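Long-range contacts in rhamnose ABC transporter, rhamnose-binding protein (Actinomyces odontolyticus ATCC 17982, PDB 5BQ3), which probably binds a sugar such as rhamnose as the solute-binding component of an ABC transporter: residues Q28-P34 and T86-A92; F41-M45 and L268-L274; A69-V75 and A93-V99; V132-V137 and V315-P319. One frame throughout, in Å; residues are numbered along the deposited sequence.

Contact 1: residues Q28-P34 and T86-A92; sequences QSITFIP and TNVLVIA
Strands 29-33 and 88-91 run as parallel neighbours, their axes 4.7 Å apart and inclined by 16°, within the six-stranded parallel sheet of one lobe of a type I periplasmic binding protein fold. The ladder swings from strand to strand: Val88 N to Ser29 O, Thr31 N to Val88 O, Val90 N to Thr31 O at 2.9 Å, Ile33 N to Val90 O at 2.8 Å, and Ala92 N to Ile33 O. On the face with helices 40-56 and 271-287, Phe32 and Val90 lie side by side, CD2 of the ring 3.7 Å from Val90 CB. On the other face Ile33 uses both branches, CD1 meeting Leu89 CD1 at 3.8 Å and CG2 meeting Ile91 CD1 at 3.8 Å. Thr31 OG1 passes Thr86 CG2 to bond Glu81. Asn87 CG points opposite its carbonyl carbon (chi1 -58°), which brings OD1 to Ser29 N at 3.0 Å. A leucine here would probably leave Ser29 N without its side-chain acceptor. The Gln28 side chain crosses that of Asn87 at about a right angle, amide planes 32° apart, with no hydrogen bond between them; Gln28 NE2 bonds Asp286. Ser29 OG adds a weak bond to Asn87 OD1 at 3.3 Å.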
loop_
_atom_site.group_PDB
_atom_site.type_symbol
_atom_site.label_atom_id
_atom_site.label_comp_id
_atom_site.label_asym_id
_atom_site.label_seq_id
_atom_site.Cartn_x
_atom_site.Cartn_y
_atom_site.Cartn_z
ATOM N N GLN A 28 -23.904 -15.764 6.985
ATOM C CA GLN A 28 -23.651 -14.662 6.054
ATOM C C GLN A 28 -22.529 -14.983 5.054
ATOM O O GLN A 28 -21.688 -15.842 5.320
ATOM C CB GLN A 28 -23.322 -13.374 6.829
ATOM C CG GLN A 28 -24.337 -13.011 7.920
ATOM C CD GLN A 28 -25.579 -12.357 7.379
ATOM O OE1 GLN A 28 -26.552 -13.023 7.017
ATOM N NE2 GLN A 28 -25.582 -11.036 7.333
ATOM N N SER A 29 -22.533 -14.284 3.901
ATOM C CA SER A 29 -21.560 -14.454 2.818
ATOM C C SER A 29 -20.661 -13.221 2.625
ATOM O O SER A 29 -21.116 -12.087 2.788
ATOM C CB SER A 29 -22.275 -14.766 1.506
ATOM O OG SER A 29 -23.221 -13.765 1.168
ATOM N N ILE A 30 -19.387 -13.458 2.256
ATOM C CA ILE A 30 -18.383 -12.418 2.004
ATOM C C ILE A 30 -17.788 -12.606 0.595
ATOM O O ILE A 30 -17.530 -13.738 0.179
ATOM C CB ILE A 30 -17.287 -12.371 3.122
ATOM C CG1 ILE A 30 -16.403 -11.098 3.007
ATOM C CG2 ILE A 30 -16.445 -13.667 3.194
ATOM C CD1 ILE A 30 -15.599 -10.736 4.253
ATOM N N THR A 31 -17.597 -11.496 -0.136
ATOM C CA THR A 31 -17.024 -11.515 -1.483
ATOM C C THR A 31 -15.945 -10.435 -1.601
ATOM O O THR A 31 -16.164 -9.283 -1.219
ATOM C CB THR A 31 -18.112 -11.389 -2.561
ATOM O OG1 THR A 31 -19.021 -12.482 -2.426
ATOM C CG2 THR A 31 -17.543 -11.404 -3.970
ATOM N N PHE A 32 -14.779 -10.835 -2.134
ATOM C CA PHE A 32 -13.612 -9.980 -2.353
ATOM C C PHE A 32 -13.479 -9.690 -3.848
ATOM O O PHE A 32 -13.396 -10.623 -4.648
ATOM C CB PHE A 32 -12.333 -10.646 -1.799
ATOM C CG PHE A 32 -12.392 -11.034 -0.340
ATOM C CD1 PHE A 32 -12.889 -12.273 0.047
ATOM C CD2 PHE A 32 -11.941 -10.167 0.647
ATOM C CE1 PHE A 32 -12.965 -12.623 1.400
ATOM C CE2 PHE A 32 -12.007 -10.520 1.993
ATOM C CZ PHE A 32 -12.521 -11.744 2.362
ATOM N N ILE A 33 -13.510 -8.399 -4.228
ATOM C CA ILE A 33 -13.380 -7.978 -5.620
ATOM C C ILE A 33 -12.071 -7.179 -5.780
ATOM O O ILE A 33 -12.014 -6.008 -5.396
ATOM C CB ILE A 33 -14.624 -7.204 -6.165
ATOM C CG1 ILE A 33 -15.937 -7.996 -5.939
ATOM C CG2 ILE A 33 -14.440 -6.860 -7.660
ATOM C CD1 ILE A 33 -17.209 -7.162 -5.970
ATOM N N PRO A 34 -11.008 -7.792 -6.357
ATOM C CA PRO A 34 -9.765 -7.032 -6.575
ATOM C C PRO A 34 -9.878 -6.139 -7.814
ATOM O O PRO A 34 -10.878 -6.212 -8.535
ATOM C CB PRO A 34 -8.716 -8.133 -6.757
ATOM C CG PRO A 34 -9.467 -9.271 -7.357
ATOM C CD PRO A 34 -10.898 -9.172 -6.885
ATOM N N THR A 86 -25.259 -10.971 -1.434
ATOM C CA THR A 86 -24.012 -10.993 -0.663
ATOM C C THR A 86 -24.149 -9.997 0.491
ATOM O O THR A 86 -24.661 -8.892 0.292
ATOM C CB THR A 86 -22.807 -10.712 -1.576
ATOM O OG1 THR A 86 -22.819 -11.642 -2.662
ATOM C CG2 THR A 86 -21.475 -10.810 -0.846
ATOM N N ASN A 87 -23.728 -10.405 1.697
ATOM C CA ASN A 87 -23.844 -9.600 2.908
ATOM C C ASN A 87 -22.669 -8.643 3.092
ATOM O O ASN A 87 -22.890 -7.506 3.509
ATOM C CB ASN A 87 -23.989 -10.502 4.131
ATOM C CG ASN A 87 -25.173 -11.431 4.043
ATOM O OD1 ASN A 87 -25.038 -12.615 3.722
ATOM N ND2 ASN A 87 -26.367 -10.902 4.269
ATOM N N VAL A 88 -21.428 -9.099 2.817
ATOM C CA VAL A 88 -20.220 -8.280 2.967
ATOM C C VAL A 88 -19.482 -8.212 1.627
ATOM O O VAL A 88 -19.186 -9.248 1.033
ATOM C CB VAL A 88 -19.281 -8.781 4.102
ATOM C CG1 VAL A 88 -18.078 -7.857 4.268
ATOM C CG2 VAL A 88 -20.023 -8.933 5.428
ATOM N N LEU A 89 -19.170 -6.990 1.170
ATOM C CA LEU A 89 -18.440 -6.766 -0.074
ATOM C C LEU A 89 -17.142 -6.006 0.203
ATOM O O LEU A 89 -17.179 -4.880 0.705
ATOM C CB LEU A 89 -19.311 -6.011 -1.089
ATOM C CG LEU A 89 -18.962 -6.252 -2.553
ATOM C CD1 LEU A 89 -19.702 -7.463 -3.092
ATOM C CD2 LEU A 89 -19.287 -5.040 -3.388
ATOM N N VAL A 90 -15.997 -6.643 -0.093
ATOM C CA VAL A 90 -14.664 -6.059 0.096
ATOM C C VAL A 90 -14.104 -5.763 -1.305
ATOM O O VAL A 90 -13.926 -6.694 -2.089
ATOM C CB VAL A 90 -13.730 -6.952 0.958
ATOM C CG1 VAL A 90 -12.460 -6.203 1.333
ATOM C CG2 VAL A 90 -14.438 -7.449 2.221
ATOM N N ILE A 91 -13.885 -4.472 -1.643
ATOM C CA ILE A 91 -13.454 -4.099 -2.994
ATOM C C ILE A 91 -12.273 -3.100 -3.029
ATOM O O ILE A 91 -12.217 -2.161 -2.246
ATOM C CB ILE A 91 -14.677 -3.553 -3.806
ATOM C CG1 ILE A 91 -14.296 -3.176 -5.258
ATOM C CG2 ILE A 91 -15.399 -2.397 -3.086
ATOM C CD1 ILE A 91 -15.348 -3.388 -6.270
ATOM N N ALA A 92 -11.350 -3.318 -3.982
ATOM C CA ALA A 92 -10.232 -2.429 -4.289
ATOM C C ALA A 92 -10.633 -1.660 -5.545
ATOM O O ALA A 92 -10.523 -2.188 -6.653
ATOM C CB ALA A 92 -8.948 -3.226 -4.494
#

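Contact 2: residues F41-M45 and L268-L274; sequences FSDVM and LWDPAQL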
loop_
_atom_site.group_PDB
_atom_site.type_symbol
_atom_site.label_atom_id
_atom_site.label_comp_id
_atom_site.label_asym_id
_atom_site.label_seq_id
_atom_site.Cartn_x
_atom_site.Cartn_y
_atom_site.Cartn_z
ATOM N N PHE A 41 0.685 -9.647 -6.460
ATOM C CA PHE A 41 0.619 -8.855 -5.228
ATOM C C PHE A 41 -0.815 -8.799 -4.685
ATOM O O PHE A 41 -1.010 -8.898 -3.470
ATOM C CB PHE A 41 1.172 -7.443 -5.487
ATOM C CG PHE A 41 1.357 -6.557 -4.279
ATOM C CD1 PHE A 41 0.303 -5.801 -3.787
ATOM C CD2 PHE A 41 2.605 -6.414 -3.687
ATOM C CE1 PHE A 41 0.479 -4.958 -2.686
ATOM C CE2 PHE A 41 2.783 -5.568 -2.590
ATOM C CZ PHE A 41 1.719 -4.846 -2.095
ATOM N N SER A 42 -1.805 -8.645 -5.585
ATOM C CA SER A 42 -3.228 -8.564 -5.252
ATOM C C SER A 42 -3.761 -9.903 -4.706
ATOM O O SER A 42 -4.638 -9.894 -3.842
ATOM C CB SER A 42 -4.027 -8.135 -6.477
ATOM O OG SER A 42 -5.291 -7.606 -6.121
ATOM N N ASP A 43 -3.211 -11.041 -5.186
ATOM C CA ASP A 43 -3.598 -12.391 -4.765
ATOM C C ASP A 43 -3.141 -12.705 -3.327
ATOM O O ASP A 43 -3.783 -13.516 -2.655
ATOM C CB ASP A 43 -3.061 -13.449 -5.747
ATOM C CG ASP A 43 -3.829 -13.565 -7.062
ATOM O OD1 ASP A 43 -4.765 -12.760 -7.285
ATOM O OD2 ASP A 43 -3.490 -14.458 -7.872
ATOM N N VAL A 44 -2.053 -12.060 -2.858
ATOM C CA VAL A 44 -1.529 -12.197 -1.489
ATOM C C VAL A 44 -2.526 -11.512 -0.532
ATOM O O VAL A 44 -2.830 -12.055 0.529
ATOM C CB VAL A 44 -0.085 -11.632 -1.354
ATOM C CG1 VAL A 44 0.409 -11.691 0.090
ATOM C CG2 VAL A 44 0.881 -12.372 -2.271
HETATM N N MSE A 45 -3.060 -10.341 -0.947
HETATM C CA MSE A 45 -4.064 -9.550 -0.230
HETATM C C MSE A 45 -5.377 -10.343 -0.136
HETATM O O MSE A 45 -5.977 -10.392 0.940
HETATM C CB MSE A 45 -4.267 -8.196 -0.942
HETATM C CG MSE A 45 -5.375 -7.316 -0.353
HETATM SE SE MSE A 45 -5.887 -5.824 -1.525
HETATM C CE MSE A 45 -6.588 -6.828 -3.062
ATOM N N LEU A 268 7.860 -1.154 2.437
ATOM C CA LEU A 268 6.597 -1.379 1.736
ATOM C C LEU A 268 5.559 -1.776 2.797
ATOM O O LEU A 268 5.444 -1.074 3.803
ATOM C CB LEU A 268 6.716 -2.408 0.582
ATOM C CG LEU A 268 5.637 -2.350 -0.514
ATOM C CD1 LEU A 268 5.869 -1.202 -1.487
ATOM C CD2 LEU A 268 5.568 -3.646 -1.260
ATOM N N TRP A 269 4.807 -2.868 2.584
ATOM C CA TRP A 269 3.755 -3.357 3.482
ATOM C C TRP A 269 3.411 -4.793 3.138
ATOM O O TRP A 269 3.749 -5.254 2.048
ATOM C CB TRP A 269 2.495 -2.466 3.383
ATOM C CG TRP A 269 2.147 -2.069 1.976
ATOM C CD1 TRP A 269 1.468 -2.814 1.057
ATOM C CD2 TRP A 269 2.521 -0.854 1.312
ATOM N NE1 TRP A 269 1.389 -2.136 -0.137
ATOM C CE2 TRP A 269 2.024 -0.927 -0.007
ATOM C CE3 TRP A 269 3.226 0.299 1.707
ATOM C CZ2 TRP A 269 2.208 0.105 -0.935
ATOM C CZ3 TRP A 269 3.411 1.319 0.787
ATOM C CH2 TRP A 269 2.904 1.219 -0.515
ATOM N N ASP A 270 2.755 -5.504 4.059
ATOM C CA ASP A 270 2.303 -6.874 3.836
ATOM C C ASP A 270 0.859 -6.807 3.308
ATOM O O ASP A 270 -0.034 -6.442 4.083
ATOM C CB ASP A 270 2.412 -7.704 5.136
ATOM C CG ASP A 270 2.240 -9.212 4.998
ATOM O OD1 ASP A 270 1.898 -9.682 3.887
ATOM O OD2 ASP A 270 2.440 -9.923 6.008
ATOM N N PRO A 271 0.600 -7.100 2.002
ATOM C CA PRO A 271 -0.783 -7.005 1.489
ATOM C C PRO A 271 -1.757 -8.000 2.138
ATOM O O PRO A 271 -2.949 -7.708 2.188
ATOM C CB PRO A 271 -0.640 -7.262 -0.016
ATOM C CG PRO A 271 0.662 -7.911 -0.189
ATOM C CD PRO A 271 1.544 -7.505 0.940
ATOM N N ALA A 272 -1.250 -9.140 2.667
ATOM C CA ALA A 272 -2.035 -10.171 3.357
ATOM C C ALA A 272 -2.714 -9.617 4.619
ATOM O O ALA A 272 -3.835 -10.027 4.938
ATOM C CB ALA A 272 -1.144 -11.346 3.723
ATOM N N GLN A 273 -2.037 -8.683 5.327
ATOM C CA GLN A 273 -2.548 -8.027 6.534
ATOM C C GLN A 273 -3.728 -7.106 6.203
ATOM O O GLN A 273 -4.645 -6.979 7.014
ATOM C CB GLN A 273 -1.439 -7.221 7.222
ATOM C CG GLN A 273 -0.346 -8.064 7.872
ATOM C CD GLN A 273 0.669 -7.227 8.615
ATOM O OE1 GLN A 273 1.123 -6.172 8.151
ATOM N NE2 GLN A 273 1.079 -7.701 9.777
ATOM N N LEU A 274 -3.696 -6.461 5.019
ATOM C CA LEU A 274 -4.740 -5.554 4.545
ATOM C C LEU A 274 -6.062 -6.310 4.316
ATOM O O LEU A 274 -7.107 -5.842 4.767
ATOM C CB LEU A 274 -4.282 -4.835 3.261
ATOM C CG LEU A 274 -5.292 -3.920 2.570
ATOM C CD1 LEU A 274 -5.441 -2.603 3.307
ATOM C CD2 LEU A 274 -4.884 -3.672 1.155
#
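Pro271 O is met by two groups: Met45 CA, across the contact, in a CA-H...O contact, and Leu274 N, one turn on, in a weak hydrogen bond. A second CA-H...O contact joins Ala272 CA to Val44 O, so the first turns of helices 40-56 and 271-287 meet backbone against backbone. Asp270 is the N-cap of the latter, and its OD1 takes a weak bond from Ala272 N. Phe41, its CG anti to the backbone N (chi1 -172°), reaches across to Pro271, whose CG sits over the ring face 3.8 Å from the Phe41 centroid, a CH-pi contact. At the rim, Leu268 CD2 comes within 3.6 Å of Phe41 CE2, and Trp269 meets Phe41 rim to rim with planes at 86°. The ring of Phe332 also packs against Phe41. An alanine in place of Phe41 would probably open a gap and leave the Pro271 ring without its aromatic cover. Val44 CG1 touches Pro271 CG at 3.8 Å; Met45, deposited as selenomethionine, runs alongside Leu274, SE to CD2 3.6 Å, with Phe116 beside both. Since no hydrogen bond crosses between the segments, the way the two helix starts fit together probably depends on the shapes of Phe41, Pro271 and Val44.

Contact 3: residues A69-V75 and A93-V99; sequences ASSSSQV and ANDPDAV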
loop_
_atom_site.group_PDB
_atom_site.type_symbol
_atom_site.label_atom_id
_atom_site.label_comp_id
_atom_site.label_asym_id
_atom_site.label_seq_id
_atom_site.Cartn_x
_atom_site.Cartn_y
_atom_site.Cartn_z
ATOM N N ALA A 69 -7.949 -4.356 -15.540
ATOM C CA ALA A 69 -8.156 -3.273 -14.581
ATOM C C ALA A 69 -8.531 -1.964 -15.294
ATOM O O ALA A 69 -7.658 -1.191 -15.698
ATOM C CB ALA A 69 -6.919 -3.083 -13.715
ATOM N N SER A 70 -9.845 -1.746 -15.463
ATOM C CA SER A 70 -10.446 -0.554 -16.071
ATOM C C SER A 70 -11.325 0.154 -15.031
ATOM O O SER A 70 -11.781 -0.494 -14.087
ATOM C CB SER A 70 -11.257 -0.936 -17.307
ATOM O OG SER A 70 -11.968 0.163 -17.855
ATOM N N SER A 71 -11.566 1.467 -15.210
ATOM C CA SER A 71 -12.351 2.325 -14.315
ATOM C C SER A 71 -13.718 1.714 -13.907
ATOM O O SER A 71 -14.006 1.643 -12.708
ATOM C CB SER A 71 -12.566 3.696 -14.951
ATOM O OG SER A 71 -13.263 3.606 -16.183
ATOM N N SER A 72 -14.531 1.255 -14.890
ATOM C CA SER A 72 -15.866 0.678 -14.658
ATOM C C SER A 72 -15.927 -0.850 -14.892
ATOM O O SER A 72 -17.025 -1.394 -15.054
ATOM C CB SER A 72 -16.897 1.362 -15.555
ATOM O OG SER A 72 -17.117 2.724 -15.232
ATOM N N SER A 73 -14.768 -1.541 -14.873
ATOM C CA SER A 73 -14.682 -2.989 -15.115
ATOM C C SER A 73 -15.279 -3.842 -13.976
ATOM O O SER A 73 -15.650 -4.994 -14.217
ATOM C CB SER A 73 -13.234 -3.403 -15.362
ATOM O OG SER A 73 -12.404 -3.126 -14.247
ATOM N N GLN A 74 -15.378 -3.278 -12.757
ATOM C CA GLN A 74 -15.890 -3.957 -11.560
ATOM C C GLN A 74 -17.410 -3.792 -11.358
ATOM O O GLN A 74 -17.997 -4.566 -10.601
ATOM C CB GLN A 74 -15.163 -3.435 -10.311
ATOM C CG GLN A 74 -13.659 -3.689 -10.306
ATOM C CD GLN A 74 -12.952 -2.883 -9.247
ATOM O OE1 GLN A 74 -12.962 -1.649 -9.253
ATOM N NE2 GLN A 74 -12.279 -3.564 -8.340
ATOM N N VAL A 75 -18.034 -2.789 -12.018
ATOM C CA VAL A 75 -19.458 -2.417 -11.919
ATOM C C VAL A 75 -20.400 -3.628 -12.156
ATOM O O VAL A 75 -21.344 -3.812 -11.383
ATOM C CB VAL A 75 -19.801 -1.234 -12.868
ATOM C CG1 VAL A 75 -21.292 -0.893 -12.845
ATOM C CG2 VAL A 75 -18.974 -0.000 -12.521
ATOM N N ALA A 93 -11.215 -0.459 -5.352
ATOM C CA ALA A 93 -11.768 0.392 -6.409
ATOM C C ALA A 93 -10.742 0.800 -7.469
ATOM O O ALA A 93 -9.682 1.337 -7.139
ATOM C CB ALA A 93 -12.400 1.636 -5.801
ATOM N N ASN A 94 -11.074 0.540 -8.750
ATOM C CA ASN A 94 -10.245 0.898 -9.903
ATOM C C ASN A 94 -10.299 2.409 -10.136
ATOM O O ASN A 94 -9.300 3.014 -10.521
ATOM C CB ASN A 94 -10.704 0.144 -11.148
ATOM C CG ASN A 94 -10.048 -1.200 -11.349
ATOM O OD1 ASN A 94 -8.826 -1.348 -11.244
ATOM N ND2 ASN A 94 -10.842 -2.194 -11.721
ATOM N N ASP A 95 -11.477 3.005 -9.901
ATOM C CA ASP A 95 -11.758 4.437 -9.993
ATOM C C ASP A 95 -12.662 4.815 -8.818
ATOM O O ASP A 95 -13.613 4.081 -8.546
ATOM C CB ASP A 95 -12.405 4.796 -11.343
ATOM C CG ASP A 95 -12.568 6.287 -11.580
ATOM O OD1 ASP A 95 -11.547 6.963 -11.830
ATOM O OD2 ASP A 95 -13.717 6.776 -11.526
ATOM N N PRO A 96 -12.393 5.929 -8.093
ATOM C CA PRO A 96 -13.236 6.260 -6.929
ATOM C C PRO A 96 -14.679 6.664 -7.250
ATOM O O PRO A 96 -15.537 6.529 -6.380
ATOM C CB PRO A 96 -12.491 7.424 -6.267
ATOM C CG PRO A 96 -11.670 8.014 -7.341
ATOM C CD PRO A 96 -11.279 6.887 -8.240
ATOM N N ASP A 97 -14.949 7.140 -8.478
ATOM C CA ASP A 97 -16.271 7.612 -8.885
ATOM C C ASP A 97 -17.060 6.623 -9.755
ATOM O O ASP A 97 -18.284 6.585 -9.641
ATOM C CB ASP A 97 -16.136 8.946 -9.638
ATOM C CG ASP A 97 -15.914 10.176 -8.769
ATOM O OD1 ASP A 97 -15.821 10.024 -7.525
ATOM O OD2 ASP A 97 -15.862 11.294 -9.326
ATOM N N ALA A 98 -16.383 5.866 -10.638
ATOM C CA ALA A 98 -17.018 4.932 -11.576
ATOM C C ALA A 98 -17.743 3.761 -10.894
ATOM O O ALA A 98 -18.785 3.333 -11.395
ATOM C CB ALA A 98 -15.989 4.392 -12.550
ATOM N N VAL A 99 -17.198 3.242 -9.780
ATOM C CA VAL A 99 -17.772 2.105 -9.045
ATOM C C VAL A 99 -18.798 2.566 -7.985
ATOM O O VAL A 99 -19.560 1.738 -7.481
ATOM C CB VAL A 99 -16.683 1.201 -8.389
ATOM C CG1 VAL A 99 -15.784 0.549 -9.434
ATOM C CG2 VAL A 99 -15.860 1.961 -7.353
#
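Gln74 OE1 accepts from Asn94 N at 2.9 Å with an angle of 149° at the hydrogen; the donor stands 26° out of the amide plane. With CG anti to its carbonyl carbon (chi1 -62°) and the chain extended beyond it, Gln74 carries its amide into the opposite loop. NE2 of the same amide bonds to Ala92 O and Pro34 O, so this buried group ties its own loop to the backbone at Ala92-Asn94 and at Pro34. Asn94 ND2 comes within 3.1 Å of Ser70 O, but the angle is poor, and its bond goes instead to Lys35 O.

Other polar bonds shape each loop from within. Ser70 to Ser73 form a type I turn in which Ser73 N and Ser73 OG reach Ser70 O from one face of its plane, the hydroxyl at 2.7 Å. In the facing loop Asp95 OD2 uses its anti lone pair to accept from Ala98 N at 3.0 Å, an Asx motif.

Van der Waals contacts, several of them carbon against oxygen, complete the account. Ala98 CB fits against Ser71 O, 3.4 Å away, and beside Ser72 OG. Ser71 CB rests on Asp95 CB at 3.8 Å, Val75 CG2 abuts Ala98 O at 3.5 Å, and Val99 CG1 lies near Gln74 OE1 and, more loosely, 4.5 Å from Val75 CG2.

Residues 69-75 lead from strand 60-63 into helix 75-83 and residues 93-99 from strand 88-91 into helix 100-109; the contact therefore joins loops at the C-terminal ends of two strands that flank strand 29-33.

Contact 4: residues V132-V137 and V315-P319; sequences VESKQV and VVGDP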
loop_
_atom_site.group_PDB
_atom_site.type_symbol
_atom_site.label_atom_id
_atom_site.label_comp_id
_atom_site.label_asym_id
_atom_site.label_seq_id
_atom_site.Cartn_x
_atom_site.Cartn_y
_atom_site.Cartn_z
ATOM N N VAL A 132 -1.163 1.830 4.875
ATOM C CA VAL A 132 -0.278 2.758 5.581
ATOM C C VAL A 132 -0.817 4.196 5.515
ATOM O O VAL A 132 -1.520 4.547 4.566
ATOM C CB VAL A 132 1.160 2.686 4.968
ATOM C CG1 VAL A 132 1.885 1.413 5.391
ATOM C CG2 VAL A 132 1.133 2.797 3.444
ATOM N N GLU A 133 -0.458 5.024 6.512
ATOM C CA GLU A 133 -0.787 6.451 6.587
ATOM C C GLU A 133 0.319 7.214 5.821
ATOM O O GLU A 133 1.499 6.879 5.958
ATOM C CB GLU A 133 -0.931 6.892 8.068
ATOM C CG GLU A 133 -0.772 8.379 8.374
ATOM C CD GLU A 133 -1.799 9.337 7.798
ATOM O OE1 GLU A 133 -3.002 8.987 7.775
ATOM O OE2 GLU A 133 -1.402 10.461 7.408
ATOM N N SER A 134 -0.077 8.204 4.995
ATOM C CA SER A 134 0.780 9.007 4.115
ATOM C C SER A 134 2.007 9.615 4.823
ATOM O O SER A 134 3.125 9.412 4.350
ATOM C CB SER A 134 -0.033 10.116 3.456
ATOM O OG SER A 134 0.550 10.515 2.229
ATOM N N LYS A 135 1.808 10.324 5.955
ATOM C CA LYS A 135 2.886 10.957 6.728
ATOM C C LYS A 135 3.851 9.911 7.326
ATOM O O LYS A 135 5.036 10.208 7.496
ATOM C CB LYS A 135 2.301 11.844 7.841
ATOM C CG LYS A 135 3.296 12.829 8.455
ATOM C CD LYS A 135 2.714 13.530 9.673
ATOM C CE LYS A 135 3.764 14.212 10.519
ATOM N NZ LYS A 135 4.259 15.470 9.897
ATOM N N GLN A 136 3.352 8.697 7.632
ATOM C CA GLN A 136 4.166 7.622 8.201
ATOM C C GLN A 136 5.105 7.031 7.152
ATOM O O GLN A 136 6.202 6.603 7.511
ATOM C CB GLN A 136 3.287 6.531 8.828
ATOM C CG GLN A 136 4.004 5.657 9.866
ATOM C CD GLN A 136 4.610 6.432 11.012
ATOM O OE1 GLN A 136 3.938 7.192 11.716
ATOM N NE2 GLN A 136 5.903 6.248 11.226
ATOM N N VAL A 137 4.693 7.020 5.866
ATOM C CA VAL A 137 5.521 6.523 4.754
ATOM C C VAL A 137 6.765 7.419 4.638
ATOM O O VAL A 137 7.885 6.912 4.568
ATOM C CB VAL A 137 4.730 6.450 3.415
ATOM C CG1 VAL A 137 5.628 6.023 2.253
ATOM C CG2 VAL A 137 3.540 5.513 3.533
ATOM N N VAL A 315 -6.328 2.216 9.531
ATOM C CA VAL A 315 -4.946 1.998 9.084
ATOM C C VAL A 315 -4.463 0.651 9.653
ATOM O O VAL A 315 -4.580 0.412 10.858
ATOM C CB VAL A 315 -3.997 3.181 9.448
ATOM C CG1 VAL A 315 -2.566 2.914 8.991
ATOM C CG2 VAL A 315 -4.496 4.496 8.858
ATOM N N VAL A 316 -3.935 -0.225 8.771
ATOM C CA VAL A 316 -3.414 -1.557 9.112
ATOM C C VAL A 316 -2.212 -1.414 10.074
ATOM O O VAL A 316 -2.165 -2.106 11.091
ATOM C CB VAL A 316 -3.056 -2.394 7.846
ATOM C CG1 VAL A 316 -2.474 -3.756 8.217
ATOM C CG2 VAL A 316 -4.271 -2.571 6.943
ATOM N N GLY A 317 -1.288 -0.506 9.761
ATOM C CA GLY A 317 -0.120 -0.254 10.597
ATOM C C GLY A 317 0.971 0.559 9.936
ATOM O O GLY A 317 0.752 1.161 8.880
ATOM N N ASP A 318 2.157 0.588 10.569
ATOM C CA ASP A 318 3.333 1.305 10.071
ATOM C C ASP A 318 3.966 0.529 8.905
ATOM O O ASP A 318 3.839 -0.700 8.877
ATOM C CB ASP A 318 4.364 1.524 11.200
ATOM C CG ASP A 318 3.907 2.397 12.363
ATOM O OD1 ASP A 318 3.111 3.335 12.132
ATOM O OD2 ASP A 318 4.397 2.183 13.491
ATOM N N PRO A 319 4.640 1.198 7.928
ATOM C CA PRO A 319 5.248 0.444 6.813
ATOM C C PRO A 319 6.238 -0.628 7.280
ATOM O O PRO A 319 6.961 -0.426 8.262
ATOM C CB PRO A 319 5.955 1.528 5.989
ATOM C CG PRO A 319 5.271 2.792 6.343
ATOM C CD PRO A 319 4.873 2.650 7.779
HETATM O O HOH W 1 1.270 3.873 8.514
#
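Gln136, in the first turn of helix 134-149, leans over the loop 315-319, and its side chain can be traced atom by atom. CB keeps 4.3 Å from Pro319 CD. CG, anti to the backbone N (chi1 -159°), makes the close approach, 3.4 Å from Asp318 OD1 and 3.8 Å from Pro319 CD. At chi2 the chain bends, which leaves CD beside Asp318 OD1 and the amide turned past the carboxylate: OE1 is 4.0 Å and NE2 4.1 Å from Asp318 OD1, with the two planes 42° apart, so the groups lie near each other without a hydrogen bond. Pro319 CG rests on Val132 CG1 at 3.8 Å, with Val137 CG2 a looser neighbour. Val315 CG1 packs by the backbone N of the N-cap residue Glu133. Residues 132-137 follow strand 127-130, the neighbour of 313-315 in the sheet, and open helix 134-149, which packs on helix 165-180, so the contact lies where the chain passes between lobes. No direct hydrogen bond crosses the two segments; one water joins them, accepting from Glu133 N at 2.9 Å and donating to Gly317 O at 2.8 Å, an arrangement consistent with a joint between lobes.

Overall arrangement
Contacts 1 and 3 lie in one lobe, their centres about 15 Å apart: contact 1 inside the six-stranded parallel sheet, contact 3 in loops at its strand ends, joined through Gln74 NE2. Contact 2, about 17 Å from contact 1 between centres, follows it through helix 40-56 and touches it where Pro34 meets Ser42. Contacts 2 and 4, about 14 Å apart between centres, pack together near the chain's centre, Trp269 against Val132 and Leu274 against Val316. Along the chain, the segments of contact 1 alternate with those of contacts 2 and 3; contact 3 is nested inside contact 2, whose segments alternate with those of contact 4; contact 4 follows contacts 1 and 3 in series. Contacts 2 and 4 thus bring distant segments together near the lobe junction.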